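Long-range contacts in HK97 Family Phage Portal Protein (Corynebacterium diphtheriae, PDB 3KDR), which probably forms the twelve-subunit portal of an HK97-like phage, the ring through which DNA would enter and leave the capsid: residues R24-R33 / F61-L72; D174-A182 / V191-V200. All coordinates share one frame; numbering follows the deposited sequence.

How the contacts relate
Along the chain the two contacts come in series: contact 1 is complete before contact 2 begins. Their centres lie about 56 Å apart and their nearest atoms about 39 Å apart, so they do not touch. Contact 1 pairs helices 18-33 and 60-74, with its centre about 12 Å from that of the chain. Contact 2 packs helix 170-184 on strands 191-194 and 198-205. Its centre is about 45 Å from the chain centre. By comparison with other portal proteins, contact 1 probably belongs to the wing and contact 2 to the clip, with the long helices 134-152 and 208-225 as the intervening stem. Both meet a second subunit, so each local core also lies beside an interface of the twelve-chain assembly.

Contact 1: residues R24-R33 / F61-L72; sequences RNLLSTTVAR and FHRMLATADDLL
S28 and L65 interlock the two helices, each a knob in a hole of the opposite helix. The S28 side chain sits among L65, A68, D69 and L72, while L65 enters the space bounded by R24, S28, T29 and A32. A chi1 of 178° sets CG of L65 opposite its backbone N and brings L65 CD1 to 3.8 Å from S28 CB. The segment axes approach to 8.0 Å, as expected where S28, A32 and A68 put small side chains at the crossing. With 143° between their directions, the helices form a roughly antiparallel pair of knobs-into-holes type, against which helix 247-270 packs through V31 and M64.

Apolar contacts continue along the seam. A32 CB lies 3.6 Å from F61 CE1, and R33 CG approaches the same ring at its edge. Selenomethionine M64 crosses V31 at about a right angle, M64 CG meeting V31 CG1 at 3.6 Å; at the other end L27 CD1 meets L72 CD1 at 3.8 Å.

Polar contacts gather on D69. S28 OG donates to D69 OD1 at 2.7 Å from the anti side, 26° out of the carboxylate plane. R24 turns a guanidinium edge toward D69 OD2 in a salt bridge whose geometry is doubtful.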
ATOM      1  N   ARG C  24     -11.732 -28.692  17.950  1.00 14.28           N
ATOM      2  CA  ARG C  24     -11.807 -29.810  18.866  1.00 15.49           C
ATOM      3  C   ARG C  24     -10.464 -30.375  19.300  1.00 15.75           C
ATOM      4  O   ARG C  24     -10.265 -30.645  20.467  1.00 15.74           O
ATOM      5  CB  ARG C  24     -12.649 -30.940  18.322  1.00 14.96           C
ATOM      6  CG  ARG C  24     -12.774 -32.004  19.353  1.00 16.08           C
ATOM      7  CD  ARG C  24     -12.786 -33.336  18.796  1.00 18.70           C
ATOM      8  NE  ARG C  24     -11.498 -34.040  18.761  1.00 20.02           N
ATOM      9  CZ  ARG C  24     -11.231 -35.156  19.417  1.00 19.79           C
ATOM     10  NH1 ARG C  24     -10.081 -35.757  19.274  1.00 20.47           N
ATOM     11  NH2 ARG C  24     -12.100 -35.659  20.241  1.00 22.76           N
ATOM     12  N   ASN C  25      -9.561 -30.605  18.372  1.00 17.00           N
ATOM     13  CA  ASN C  25      -8.320 -31.230  18.751  1.00 18.43           C
ATOM     14  C   ASN C  25      -7.598 -30.337  19.734  1.00 19.26           C
ATOM     15  O   ASN C  25      -7.142 -30.778  20.754  1.00 19.48           O
ATOM     16  CB  ASN C  25      -7.431 -31.453  17.553  1.00 19.06           C
ATOM     17  CG  ASN C  25      -7.942 -32.560  16.641  1.00 20.77           C
ATOM     18  OD1 ASN C  25      -7.423 -32.737  15.513  1.00 23.28           O
ATOM     19  ND2 ASN C  25      -8.950 -33.311  17.111  1.00 16.89           N
ATOM     20  N   LEU C  26      -7.521 -29.052  19.433  1.00 19.93           N
ATOM     21  CA  LEU C  26      -6.843 -28.135  20.331  1.00 18.99           C
ATOM     22  C   LEU C  26      -7.468 -28.168  21.698  1.00 18.68           C
ATOM     23  O   LEU C  26      -6.768 -28.184  22.668  1.00 19.41           O
ATOM     24  CB  LEU C  26      -6.878 -26.711  19.770  1.00 18.73           C
ATOM     25  CG  LEU C  26      -5.994 -26.418  18.555  1.00 17.11           C
ATOM     26  CD1 LEU C  26      -6.390 -25.135  17.900  1.00 12.30           C
ATOM     27  CD2 LEU C  26      -4.526 -26.379  18.967  1.00 15.17           C
ATOM     28  N   LEU C  27      -8.781 -28.153  21.794  1.00 18.53           N
ATOM     29  CA  LEU C  27      -9.414 -28.101  23.117  1.00 18.33           C
ATOM     30  C   LEU C  27      -9.350 -29.424  23.854  1.00 17.92           C
ATOM     31  O   LEU C  27      -8.814 -29.503  24.948  1.00 19.01           O
ATOM     32  CB  LEU C  27     -10.886 -27.726  23.007  1.00 18.49           C
ATOM     33  CG  LEU C  27     -11.212 -26.291  22.580  1.00 19.44           C
ATOM     34  CD1 LEU C  27     -12.663 -26.211  22.242  1.00 21.26           C
ATOM     35  CD2 LEU C  27     -10.857 -25.219  23.622  1.00 17.47           C
ATOM     36  N   SER C  28      -9.915 -30.464  23.273  1.00 16.62           N
ATOM     37  CA  SER C  28     -10.006 -31.733  23.962  1.00 15.79           C
ATOM     38  C   SER C  28      -8.701 -32.439  24.228  1.00 15.58           C
ATOM     39  O   SER C  28      -8.611 -33.161  25.178  1.00 15.75           O
ATOM     40  CB  SER C  28     -10.867 -32.674  23.171  1.00 15.67           C
ATOM     41  OG  SER C  28     -12.193 -32.183  23.147  1.00 16.16           O
ATOM     42  N   THR C  29      -7.702 -32.294  23.380  1.00 15.43           N
ATOM     43  CA  THR C  29      -6.459 -33.027  23.575  1.00 15.36           C
ATOM     44  C   THR C  29      -5.625 -32.339  24.622  1.00 14.85           C
ATOM     45  O   THR C  29      -4.858 -32.972  25.359  1.00 14.47           O
ATOM     46  CB  THR C  29      -5.673 -33.138  22.300  1.00 15.54           C
ATOM     47  OG1 THR C  29      -5.388 -31.820  21.835  1.00 19.90           O
ATOM     48  CG2 THR C  29      -6.522 -33.864  21.250  1.00 14.44           C
ATOM     49  N   THR C  30      -5.781 -31.037  24.721  1.00 13.88           N
ATOM     50  CA  THR C  30      -5.043 -30.339  25.750  1.00 14.03           C
ATOM     51  C   THR C  30      -5.550 -30.758  27.106  1.00 13.43           C
ATOM     52  O   THR C  30      -4.791 -31.078  27.966  1.00 12.88           O
ATOM     53  CB  THR C  30      -5.200 -28.863  25.533  1.00 14.10           C
ATOM     54  OG1 THR C  30      -4.777 -28.590  24.193  1.00 15.49           O
ATOM     55  CG2 THR C  30      -4.369 -28.070  26.493  1.00 12.09           C
ATOM     56  N   VAL C  31      -6.864 -30.767  27.260  1.00 13.24           N
ATOM     57  CA  VAL C  31      -7.470 -31.213  28.480  1.00 12.71           C
ATOM     58  C   VAL C  31      -6.955 -32.571  28.782  1.00 13.27           C
ATOM     59  O   VAL C  31      -6.384 -32.772  29.847  1.00 14.29           O
ATOM     60  CB  VAL C  31      -9.000 -31.286  28.400  1.00 12.68           C
ATOM     61  CG1 VAL C  31      -9.525 -31.948  29.608  1.00  9.27           C
ATOM     62  CG2 VAL C  31      -9.578 -29.889  28.259  1.00 10.14           C
ATOM     63  N   ALA C  32      -7.119 -33.495  27.836  1.00 13.29           N
ATOM     64  CA  ALA C  32      -6.648 -34.870  28.023  1.00 13.40           C
ATOM     65  C   ALA C  32      -5.192 -34.957  28.424  1.00 13.33           C
ATOM     66  O   ALA C  32      -4.858 -35.759  29.229  1.00 14.63           O
ATOM     67  CB  ALA C  32      -6.879 -35.703  26.819  1.00 12.72           C
ATOM     68  N   ARG C  33      -4.330 -34.106  27.924  1.00 13.31           N
ATOM     69  CA  ARG C  33      -2.921 -34.256  28.237  1.00 13.44           C
ATOM     70  C   ARG C  33      -2.554 -33.676  29.572  1.00 13.48           C
ATOM     71  O   ARG C  33      -1.455 -33.870  30.081  1.00 13.74           O
ATOM     72  CB  ARG C  33      -2.082 -33.575  27.188  1.00 13.36           C
ATOM     73  CG  ARG C  33      -2.188 -34.224  25.868  1.00 15.73           C
ATOM     74  CD  ARG C  33      -1.326 -33.532  24.872  1.00 17.66           C
ATOM     75  NE  ARG C  33      -0.053 -33.209  25.476  1.00 19.26           N
ATOM     76  CZ  ARG C  33       0.725 -32.197  25.099  1.00 23.26           C
ATOM     77  NH1 ARG C  33       0.383 -31.409  24.061  1.00 25.54           N
ATOM     78  NH2 ARG C  33       1.884 -31.995  25.733  1.00 22.93           N
ATOM     79  N   PHE C  61      -6.213 -41.210  29.652  1.00 13.02           N
ATOM     80  CA  PHE C  61      -6.129 -40.198  28.611  1.00 14.05           C
ATOM     81  C   PHE C  61      -7.378 -40.241  27.772  1.00 15.03           C
ATOM     82  O   PHE C  61      -8.005 -39.223  27.537  1.00 16.19           O
ATOM     83  CB  PHE C  61      -4.901 -40.452  27.721  1.00 14.16           C
ATOM     84  CG  PHE C  61      -4.819 -39.581  26.493  1.00 14.07           C
ATOM     85  CD1 PHE C  61      -4.260 -38.318  26.557  1.00 12.89           C
ATOM     86  CD2 PHE C  61      -5.299 -40.028  25.259  1.00 14.24           C
ATOM     87  CE1 PHE C  61      -4.169 -37.534  25.434  1.00 10.08           C
ATOM     88  CE2 PHE C  61      -5.218 -39.217  24.127  1.00 10.85           C
ATOM     89  CZ  PHE C  61      -4.649 -37.984  24.228  1.00  9.55           C
ATOM     90  N   HIS C  62      -7.768 -41.405  27.308  1.00 15.67           N
ATOM     91  CA  HIS C  62      -8.970 -41.443  26.487  1.00 16.99           C
ATOM     92  C   HIS C  62     -10.209 -41.129  27.324  1.00 16.39           C
ATOM     93  O   HIS C  62     -11.187 -40.580  26.835  1.00 17.42           O
ATOM     94  CB  HIS C  62      -9.059 -42.755  25.683  1.00 17.96           C
ATOM     95  CG  HIS C  62      -7.828 -43.019  24.810  1.00 23.21           C
ATOM     96  ND1 HIS C  62      -7.687 -42.513  23.521  1.00 23.29           N
ATOM     97  CD2 HIS C  62      -6.682 -43.723  25.058  1.00 23.99           C
ATOM     98  CE1 HIS C  62      -6.528 -42.912  23.021  1.00 23.83           C
ATOM     99  NE2 HIS C  62      -5.895 -43.638  23.934  1.00 23.25           N
ATOM    100  N   ARG C  63     -10.150 -41.374  28.619  1.00 15.60           N
ATOM    101  CA  ARG C  63     -11.300 -41.087  29.442  1.00 14.28           C
ATOM    102  C   ARG C  63     -11.499 -39.603  29.473  1.00 13.41           C
ATOM    103  O   ARG C  63     -12.595 -39.129  29.378  1.00 12.86           O
ATOM    104  CB  ARG C  63     -11.092 -41.667  30.838  1.00 13.88           C
ATOM    105  CG  ARG C  63     -12.126 -41.187  31.838  1.00 15.29           C
ATOM    106  CD  ARG C  63     -11.827 -41.557  33.288  1.00 14.77           C
ATOM    107  NE  ARG C  63     -10.567 -41.023  33.759  1.00 16.17           N
ATOM    108  CZ  ARG C  63      -9.914 -41.481  34.831  1.00 16.09           C
ATOM    109  NH1 ARG C  63     -10.409 -42.470  35.558  1.00 14.74           N
ATOM    110  NH2 ARG C  63      -8.757 -40.956  35.190  1.00 13.78           N
HETATM  111  N   MSE C  64     -10.424 -38.862  29.613  1.00 12.95           N
HETATM  112  CA  MSE C  64     -10.578 -37.452  29.716  1.00 14.01           C
HETATM  113  C   MSE C  64     -10.928 -36.894  28.370  1.00 12.64           C
HETATM  114  O   MSE C  64     -11.685 -35.965  28.258  1.00 12.12           O
HETATM  115  CB  MSE C  64      -9.289 -36.813  30.230  1.00 15.19           C
HETATM  116  CG  MSE C  64      -9.471 -35.358  30.736  1.00 19.56           C
HETATM  117 SE   MSE C  64     -10.975 -35.154  31.938  1.00 31.91          SE
HETATM  118  CE  MSE C  64     -10.059 -35.608  33.582  1.00 23.20           C
ATOM    119  N   LEU C  65     -10.350 -37.471  27.347  1.00 11.74           N
ATOM    120  CA  LEU C  65     -10.540 -36.968  26.030  1.00 11.77           C
ATOM    121  C   LEU C  65     -12.015 -37.080  25.652  1.00 12.99           C
ATOM    122  O   LEU C  65     -12.625 -36.131  25.123  1.00 13.04           O
ATOM    123  CB  LEU C  65      -9.699 -37.785  25.066  1.00 11.32           C
ATOM    124  CG  LEU C  65      -9.798 -37.420  23.593  1.00  8.76           C
ATOM    125  CD1 LEU C  65      -9.263 -36.101  23.429  1.00  9.50           C
ATOM    126  CD2 LEU C  65      -9.054 -38.380  22.746  1.00  5.21           C
ATOM    127  N   ALA C  66     -12.589 -38.256  25.910  1.00 13.01           N
ATOM    128  CA  ALA C  66     -13.962 -38.507  25.546  1.00 13.12           C
ATOM    129  C   ALA C  66     -14.908 -37.554  26.298  1.00 12.99           C
ATOM    130  O   ALA C  66     -15.977 -37.146  25.801  1.00 14.59           O
ATOM    131  CB  ALA C  66     -14.300 -39.927  25.868  1.00 12.99           C
ATOM    132  N   THR C  67     -14.529 -37.272  27.528  1.00 12.00           N
ATOM    133  CA  THR C  67     -15.272 -36.407  28.439  1.00 11.29           C
ATOM    134  C   THR C  67     -15.262 -34.971  27.993  1.00 10.59           C
ATOM    135  O   THR C  67     -16.269 -34.286  28.030  1.00 10.50           O
ATOM    136  CB  THR C  67     -14.628 -36.460  29.842  1.00 11.44           C
ATOM    137  OG1 THR C  67     -14.480 -37.840  30.218  1.00 14.32           O
ATOM    138  CG2 THR C  67     -15.440 -35.765  30.843  1.00  6.84           C
ATOM    139  N   ALA C  68     -14.101 -34.497  27.596  1.00 10.13           N
ATOM    140  CA  ALA C  68     -13.996 -33.159  27.081  1.00  9.83           C
ATOM    141  C   ALA C  68     -14.899 -33.065  25.881  1.00 10.15           C
ATOM    142  O   ALA C  68     -15.613 -32.131  25.710  1.00 10.46           O
ATOM    143  CB  ALA C  68     -12.582 -32.871  26.707  1.00  9.09           C
ATOM    144  N   ASP C  69     -14.879 -34.080  25.055  1.00 11.08           N
ATOM    145  CA  ASP C  69     -15.668 -34.064  23.887  1.00 12.03           C
ATOM    146  C   ASP C  69     -17.112 -34.040  24.226  1.00 13.27           C
ATOM    147  O   ASP C  69     -17.846 -33.259  23.670  1.00 13.42           O
ATOM    148  CB  ASP C  69     -15.409 -35.310  23.120  1.00 12.38           C
ATOM    149  CG  ASP C  69     -14.344 -35.151  22.098  1.00 14.25           C
ATOM    150  OD1 ASP C  69     -13.714 -34.066  21.983  1.00 16.77           O
ATOM    151  OD2 ASP C  69     -14.149 -36.135  21.367  1.00 15.68           O
ATOM    152  N   ASP C  70     -17.526 -34.915  25.133  1.00 14.70           N
ATOM    153  CA  ASP C  70     -18.922 -34.973  25.523  1.00 15.64           C
ATOM    154  C   ASP C  70     -19.416 -33.602  25.988  1.00 15.83           C
ATOM    155  O   ASP C  70     -20.476 -33.112  25.634  1.00 15.08           O
ATOM    156  CB  ASP C  70     -19.082 -35.954  26.666  1.00 16.14           C
ATOM    157  CG  ASP C  70     -19.525 -37.328  26.232  1.00 17.41           C
ATOM    158  OD1 ASP C  70     -19.669 -38.177  27.150  1.00 17.72           O
ATOM    159  OD2 ASP C  70     -19.733 -37.568  25.025  1.00 23.09           O
ATOM    160  N   LEU C  71     -18.603 -32.977  26.797  1.00 16.86           N
ATOM    161  CA  LEU C  71     -18.989 -31.720  27.387  1.00 17.53           C
ATOM    162  C   LEU C  71     -19.144 -30.679  26.333  1.00 17.27           C
ATOM    163  O   LEU C  71     -20.061 -29.917  26.352  1.00 18.14           O
ATOM    164  CB  LEU C  71     -17.914 -31.274  28.367  1.00 17.54           C
ATOM    165  CG  LEU C  71     -18.188 -31.464  29.849  1.00 18.31           C
ATOM    166  CD1 LEU C  71     -19.368 -32.360  30.163  1.00 19.32           C
ATOM    167  CD2 LEU C  71     -16.933 -31.984  30.449  1.00 18.17           C
ATOM    168  N   LEU C  72     -18.200 -30.637  25.426  1.00 16.91           N
ATOM    169  CA  LEU C  72     -18.162 -29.630  24.391  1.00 16.43           C
ATOM    170  C   LEU C  72     -19.350 -29.655  23.455  1.00 15.85           C
ATOM    171  O   LEU C  72     -19.947 -28.634  23.198  1.00 15.04           O
ATOM    172  CB  LEU C  72     -16.952 -29.955  23.589  1.00 16.67           C
ATOM    173  CG  LEU C  72     -16.337 -28.991  22.619  1.00 18.28           C
ATOM    174  CD1 LEU C  72     -16.001 -27.686  23.271  1.00 19.41           C
ATOM    175  CD2 LEU C  72     -15.071 -29.677  22.185  1.00 18.73           C
TER

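Contact 2: residues D174-A182 / V191-V200; sequences DRIINGYVA and VGFSSSGLEV
Y180 reaches its ring over to strand 191-194 and carries the polar part of this contact at its end. The phenol OH donates to S194 OG at 2.8 Å, with the serine oxygen near the plane of the ring and at its edge; the placement of the phenol oxygen is less sure, and so is the exact length of this bond. S194 OG is also hydrogen-bonded to E159 of a second subunit, which accepts from the backbone N of V200 as well. S194 and V200 thus share a carboxylate partner across the subunit interface, and the tyrosine hydroxyl probably joins them.

Close approach to the strand backbone is the second element. Y180 CE1 comes within 3.5 Å of G192 CA. G192 has no side chain, and the place of a CB there would fall on Y180 CE1, so its absence lets the ring come this close. Chi1 of -82°, setting CG opposite the carbonyl carbon, swings the ring from the helix toward the strand.

Apolar contacts complete the interface. V200 CG1 lies 3.6 Å from Y180 CZ. One helical turn back, I176 and L198 meet tip to tip, I176 CD1 against the two methyls of L198, with CD2 at 3.2 Å. I176 CG2 also faces S195 CB at 4.1 Å. L160 of strand 155-162 touches I176, Y180 and L198, extending this core.

The helix and strand 191-194 run nearly antiparallel, 161° between their directions, with axes 7.0 Å apart. A type II turn from S195 to L198, with G197 at positive phi (86°), leads on to strand 198-205, which pairs antiparallel with strand 155-162. Strand 191-194 pairs in parallel with a strand of the second subunit, so beta structure runs on across the interface beneath the helix, an arrangement consistent with the clip domain of portal proteins.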
ATOM      1  N   ASP C 174     -39.418 -32.178 -24.511  1.00 13.56           N
ATOM      2  CA  ASP C 174     -38.869 -33.193 -23.596  1.00 13.65           C
ATOM      3  C   ASP C 174     -37.525 -33.628 -24.068  1.00 14.24           C
ATOM      4  O   ASP C 174     -36.621 -33.778 -23.274  1.00 14.35           O
ATOM      5  CB  ASP C 174     -39.731 -34.461 -23.551  1.00 14.02           C
ATOM      6  CG  ASP C 174     -39.295 -35.454 -22.446  1.00 13.02           C
ATOM      7  OD1 ASP C 174     -39.160 -35.054 -21.290  1.00 13.03           O
ATOM      8  OD2 ASP C 174     -39.106 -36.641 -22.716  1.00  9.39           O
ATOM      9  N   ARG C 175     -37.409 -33.845 -25.370  1.00 14.96           N
ATOM     10  CA  ARG C 175     -36.141 -34.229 -25.990  1.00 15.70           C
ATOM     11  C   ARG C 175     -34.998 -33.256 -25.764  1.00 15.27           C
ATOM     12  O   ARG C 175     -33.910 -33.696 -25.457  1.00 14.99           O
ATOM     13  CB  ARG C 175     -36.307 -34.390 -27.497  1.00 16.34           C
ATOM     14  CG  ARG C 175     -36.179 -35.798 -28.010  1.00 20.01           C
ATOM     15  CD  ARG C 175     -37.089 -35.990 -29.198  1.00 24.46           C
ATOM     16  NE  ARG C 175     -37.249 -37.410 -29.502  1.00 28.98           N
ATOM     17  CZ  ARG C 175     -38.321 -37.938 -30.106  1.00 33.63           C
ATOM     18  NH1 ARG C 175     -39.359 -37.153 -30.440  1.00 35.16           N
ATOM     19  NH2 ARG C 175     -38.370 -39.258 -30.370  1.00 33.69           N
ATOM     20  N   ILE C 176     -35.211 -31.959 -25.977  1.00 15.21           N
ATOM     21  CA  ILE C 176     -34.094 -31.031 -25.867  1.00 15.70           C
ATOM     22  C   ILE C 176     -33.817 -30.767 -24.418  1.00 15.00           C
ATOM     23  O   ILE C 176     -32.655 -30.480 -24.063  1.00 15.64           O
ATOM     24  CB  ILE C 176     -34.225 -29.660 -26.660  1.00 16.82           C
ATOM     25  CG1 ILE C 176     -35.442 -28.851 -26.233  1.00 19.62           C
ATOM     26  CG2 ILE C 176     -34.239 -29.850 -28.269  1.00 16.94           C
ATOM     27  CD1 ILE C 176     -35.726 -27.670 -27.256  1.00 22.24           C
ATOM     28  N   ILE C 177     -34.853 -30.871 -23.573  1.00 13.52           N
ATOM     29  CA  ILE C 177     -34.653 -30.681 -22.140  1.00 12.03           C
ATOM     30  C   ILE C 177     -33.750 -31.757 -21.679  1.00 12.96           C
ATOM     31  O   ILE C 177     -32.874 -31.529 -20.885  1.00 14.27           O
ATOM     32  CB  ILE C 177     -35.908 -30.803 -21.331  1.00 11.51           C
ATOM     33  CG1 ILE C 177     -36.794 -29.592 -21.537  1.00 11.66           C
ATOM     34  CG2 ILE C 177     -35.617 -30.870 -19.875  1.00  7.30           C
ATOM     35  CD1 ILE C 177     -37.882 -29.453 -20.488  1.00 10.74           C
ATOM     36  N   ASN C 178     -33.959 -32.957 -22.173  1.00 13.59           N
ATOM     37  CA  ASN C 178     -33.130 -34.077 -21.757  1.00 14.05           C
ATOM     38  C   ASN C 178     -31.709 -33.970 -22.205  1.00 13.69           C
ATOM     39  O   ASN C 178     -30.812 -34.343 -21.475  1.00 14.07           O
ATOM     40  CB  ASN C 178     -33.682 -35.380 -22.304  1.00 14.52           C
ATOM     41  CG  ASN C 178     -34.953 -35.831 -21.583  1.00 16.27           C
ATOM     42  OD1 ASN C 178     -35.466 -35.180 -20.656  1.00 16.40           O
ATOM     43  ND2 ASN C 178     -35.479 -36.957 -22.034  1.00 20.62           N
ATOM     44  N   GLY C 179     -31.503 -33.509 -23.422  1.00 13.30           N
ATOM     45  CA  GLY C 179     -30.161 -33.323 -23.926  1.00 13.53           C
ATOM     46  C   GLY C 179     -29.359 -32.321 -23.094  1.00 13.55           C
ATOM     47  O   GLY C 179     -28.162 -32.498 -22.856  1.00 13.68           O
ATOM     48  N   TYR C 180     -30.008 -31.248 -22.661  1.00 13.34           N
ATOM     49  CA  TYR C 180     -29.351 -30.293 -21.764  1.00 12.70           C
ATOM     50  C   TYR C 180     -29.146 -30.862 -20.396  1.00 13.18           C
ATOM     51  O   TYR C 180     -28.164 -30.591 -19.749  1.00 13.02           O
ATOM     52  CB  TYR C 180     -30.139 -28.989 -21.662  1.00 11.99           C
ATOM     53  CG  TYR C 180     -29.801 -28.146 -22.827  1.00 10.32           C
ATOM     54  CD1 TYR C 180     -28.492 -27.778 -23.059  1.00  8.81           C
ATOM     55  CD2 TYR C 180     -30.743 -27.791 -23.751  1.00  8.75           C
ATOM     56  CE1 TYR C 180     -28.145 -27.072 -24.164  1.00  8.03           C
ATOM     57  CE2 TYR C 180     -30.385 -27.057 -24.845  1.00  9.49           C
ATOM     58  CZ  TYR C 180     -29.100 -26.713 -25.046  1.00  7.76           C
ATOM     59  OH  TYR C 180     -28.801 -25.979 -26.139  1.00  9.35           O
ATOM     60  N   VAL C 181     -30.105 -31.628 -19.939  1.00 13.86           N
ATOM     61  CA  VAL C 181     -29.991 -32.227 -18.648  1.00 14.77           C
ATOM     62  C   VAL C 181     -28.760 -33.137 -18.681  1.00 14.43           C
ATOM     63  O   VAL C 181     -28.010 -33.235 -17.714  1.00 14.00           O
ATOM     64  CB  VAL C 181     -31.291 -33.018 -18.274  1.00 15.26           C
ATOM     65  CG1 VAL C 181     -31.025 -34.530 -18.234  1.00 17.27           C
ATOM     66  CG2 VAL C 181     -31.773 -32.577 -16.944  1.00 15.62           C
ATOM     67  N   ALA C 182     -28.553 -33.802 -19.805  1.00 14.54           N
ATOM     68  CA  ALA C 182     -27.385 -34.678 -19.940  1.00 14.91           C
ATOM     69  C   ALA C 182     -26.104 -33.842 -19.889  1.00 14.46           C
ATOM     70  O   ALA C 182     -25.130 -34.212 -19.252  1.00 14.38           O
ATOM     71  CB  ALA C 182     -27.441 -35.490 -21.265  1.00 14.66           C
ATOM     72  N   VAL C 191     -22.010 -30.461 -23.917  1.00 15.05           N
ATOM     73  CA  VAL C 191     -22.560 -29.908 -25.130  1.00 15.14           C
ATOM     74  C   VAL C 191     -24.012 -30.308 -25.257  1.00 15.53           C
ATOM     75  O   VAL C 191     -24.399 -31.454 -24.989  1.00 15.72           O
ATOM     76  CB  VAL C 191     -21.736 -30.380 -26.322  1.00 15.50           C
ATOM     77  CG1 VAL C 191     -22.342 -29.939 -27.644  1.00 16.03           C
ATOM     78  CG2 VAL C 191     -20.330 -29.862 -26.182  1.00 14.04           C
ATOM     79  N   GLY C 192     -24.829 -29.340 -25.642  1.00 16.14           N
ATOM     80  CA  GLY C 192     -26.285 -29.537 -25.770  1.00 16.34           C
ATOM     81  C   GLY C 192     -26.752 -28.902 -27.053  1.00 16.61           C
ATOM     82  O   GLY C 192     -26.000 -28.125 -27.670  1.00 17.97           O
ATOM     83  N   PHE C 193     -27.967 -29.220 -27.472  1.00 16.16           N
ATOM     84  CA  PHE C 193     -28.467 -28.708 -28.717  1.00 15.57           C
ATOM     85  C   PHE C 193     -29.769 -27.960 -28.471  1.00 15.45           C
ATOM     86  O   PHE C 193     -30.631 -28.417 -27.717  1.00 14.98           O
ATOM     87  CB  PHE C 193     -28.639 -29.852 -29.703  1.00 15.21           C
ATOM     88  CG  PHE C 193     -29.216 -29.431 -30.991  1.00 15.81           C
ATOM     89  CD1 PHE C 193     -28.420 -28.836 -31.938  1.00 16.67           C
ATOM     90  CD2 PHE C 193     -30.567 -29.592 -31.258  1.00 16.40           C
ATOM     91  CE1 PHE C 193     -28.946 -28.434 -33.146  1.00 16.82           C
ATOM     92  CE2 PHE C 193     -31.100 -29.160 -32.446  1.00 16.28           C
ATOM     93  CZ  PHE C 193     -30.289 -28.581 -33.395  1.00 15.99           C
ATOM     94  N   SER C 194     -29.889 -26.820 -29.141  1.00 15.67           N
ATOM     95  CA  SER C 194     -31.076 -25.979 -29.117  1.00 15.78           C
ATOM     96  C   SER C 194     -31.639 -25.936 -30.495  1.00 16.14           C
ATOM     97  O   SER C 194     -31.046 -25.353 -31.390  1.00 15.82           O
ATOM     98  CB  SER C 194     -30.740 -24.546 -28.727  1.00 16.04           C
ATOM     99  OG  SER C 194     -30.820 -24.407 -27.330  1.00 15.78           O
ATOM    100  N   SER C 195     -32.831 -26.513 -30.611  1.00 17.01           N
ATOM    101  CA  SER C 195     -33.599 -26.604 -31.824  1.00 17.25           C
ATOM    102  C   SER C 195     -33.982 -25.198 -32.195  1.00 17.90           C
ATOM    103  O   SER C 195     -33.755 -24.291 -31.468  1.00 18.16           O
ATOM    104  CB  SER C 195     -34.853 -27.424 -31.578  1.00 16.99           C
ATOM    105  OG  SER C 195     -35.926 -26.550 -31.284  1.00 18.06           O
ATOM    106  N   SER C 196     -34.602 -25.014 -33.328  1.00 19.38           N
ATOM    107  CA  SER C 196     -34.704 -23.701 -33.887  1.00 20.10           C
ATOM    108  C   SER C 196     -35.613 -22.799 -33.117  1.00 20.71           C
ATOM    109  O   SER C 196     -36.729 -23.159 -32.753  1.00 20.45           O
ATOM    110  CB  SER C 196     -35.216 -23.770 -35.297  1.00 20.52           C
ATOM    111  OG  SER C 196     -35.719 -22.494 -35.653  1.00 23.07           O
ATOM    112  N   GLY C 197     -35.104 -21.598 -32.895  1.00 21.92           N
ATOM    113  CA  GLY C 197     -35.829 -20.542 -32.213  1.00 22.69           C
ATOM    114  C   GLY C 197     -35.712 -20.600 -30.699  1.00 23.48           C
ATOM    115  O   GLY C 197     -36.173 -19.690 -29.999  1.00 24.12           O
ATOM    116  N   LEU C 198     -35.102 -21.675 -30.194  1.00 23.94           N
ATOM    117  CA  LEU C 198     -34.972 -21.956 -28.759  1.00 23.74           C
ATOM    118  C   LEU C 198     -33.640 -21.451 -28.337  1.00 22.98           C
ATOM    119  O   LEU C 198     -32.704 -21.540 -29.091  1.00 23.66           O
ATOM    120  CB  LEU C 198     -35.010 -23.448 -28.510  1.00 23.76           C
ATOM    121  CG  LEU C 198     -35.457 -23.832 -27.113  1.00 25.53           C
ATOM    122  CD1 LEU C 198     -36.886 -24.452 -27.091  1.00 23.06           C
ATOM    123  CD2 LEU C 198     -34.437 -24.786 -26.548  1.00 27.83           C
ATOM    124  N   GLU C 199     -33.565 -20.865 -27.159  1.00 22.59           N
ATOM    125  CA  GLU C 199     -32.335 -20.239 -26.674  1.00 22.11           C
ATOM    126  C   GLU C 199     -32.131 -20.609 -25.220  1.00 21.70           C
ATOM    127  O   GLU C 199     -33.090 -20.582 -24.448  1.00 21.23           O
ATOM    128  CB  GLU C 199     -32.436 -18.714 -26.731  1.00 21.75           C
ATOM    129  CG  GLU C 199     -32.609 -18.135 -28.105  1.00 22.85           C
ATOM    130  CD  GLU C 199     -32.675 -16.575 -28.138  1.00 25.18           C
ATOM    131  OE1 GLU C 199     -32.791 -15.895 -27.076  1.00 23.43           O
ATOM    132  OE2 GLU C 199     -32.631 -16.015 -29.263  1.00 26.44           O
ATOM    133  N   VAL C 200     -30.895 -20.930 -24.820  1.00 21.10           N
ATOM    134  CA  VAL C 200     -30.676 -21.111 -23.399  1.00 20.79           C
ATOM    135  C   VAL C 200     -30.211 -19.829 -22.781  1.00 20.15           C
ATOM    136  O   VAL C 200     -29.416 -19.111 -23.384  1.00 18.98           O
ATOM    137  CB  VAL C 200     -29.711 -22.235 -22.995  1.00 20.61           C
ATOM    138  CG1 VAL C 200     -29.701 -23.370 -24.010  1.00 20.92           C
ATOM    139  CG2 VAL C 200     -28.402 -21.669 -22.728  1.00 20.07           C
TER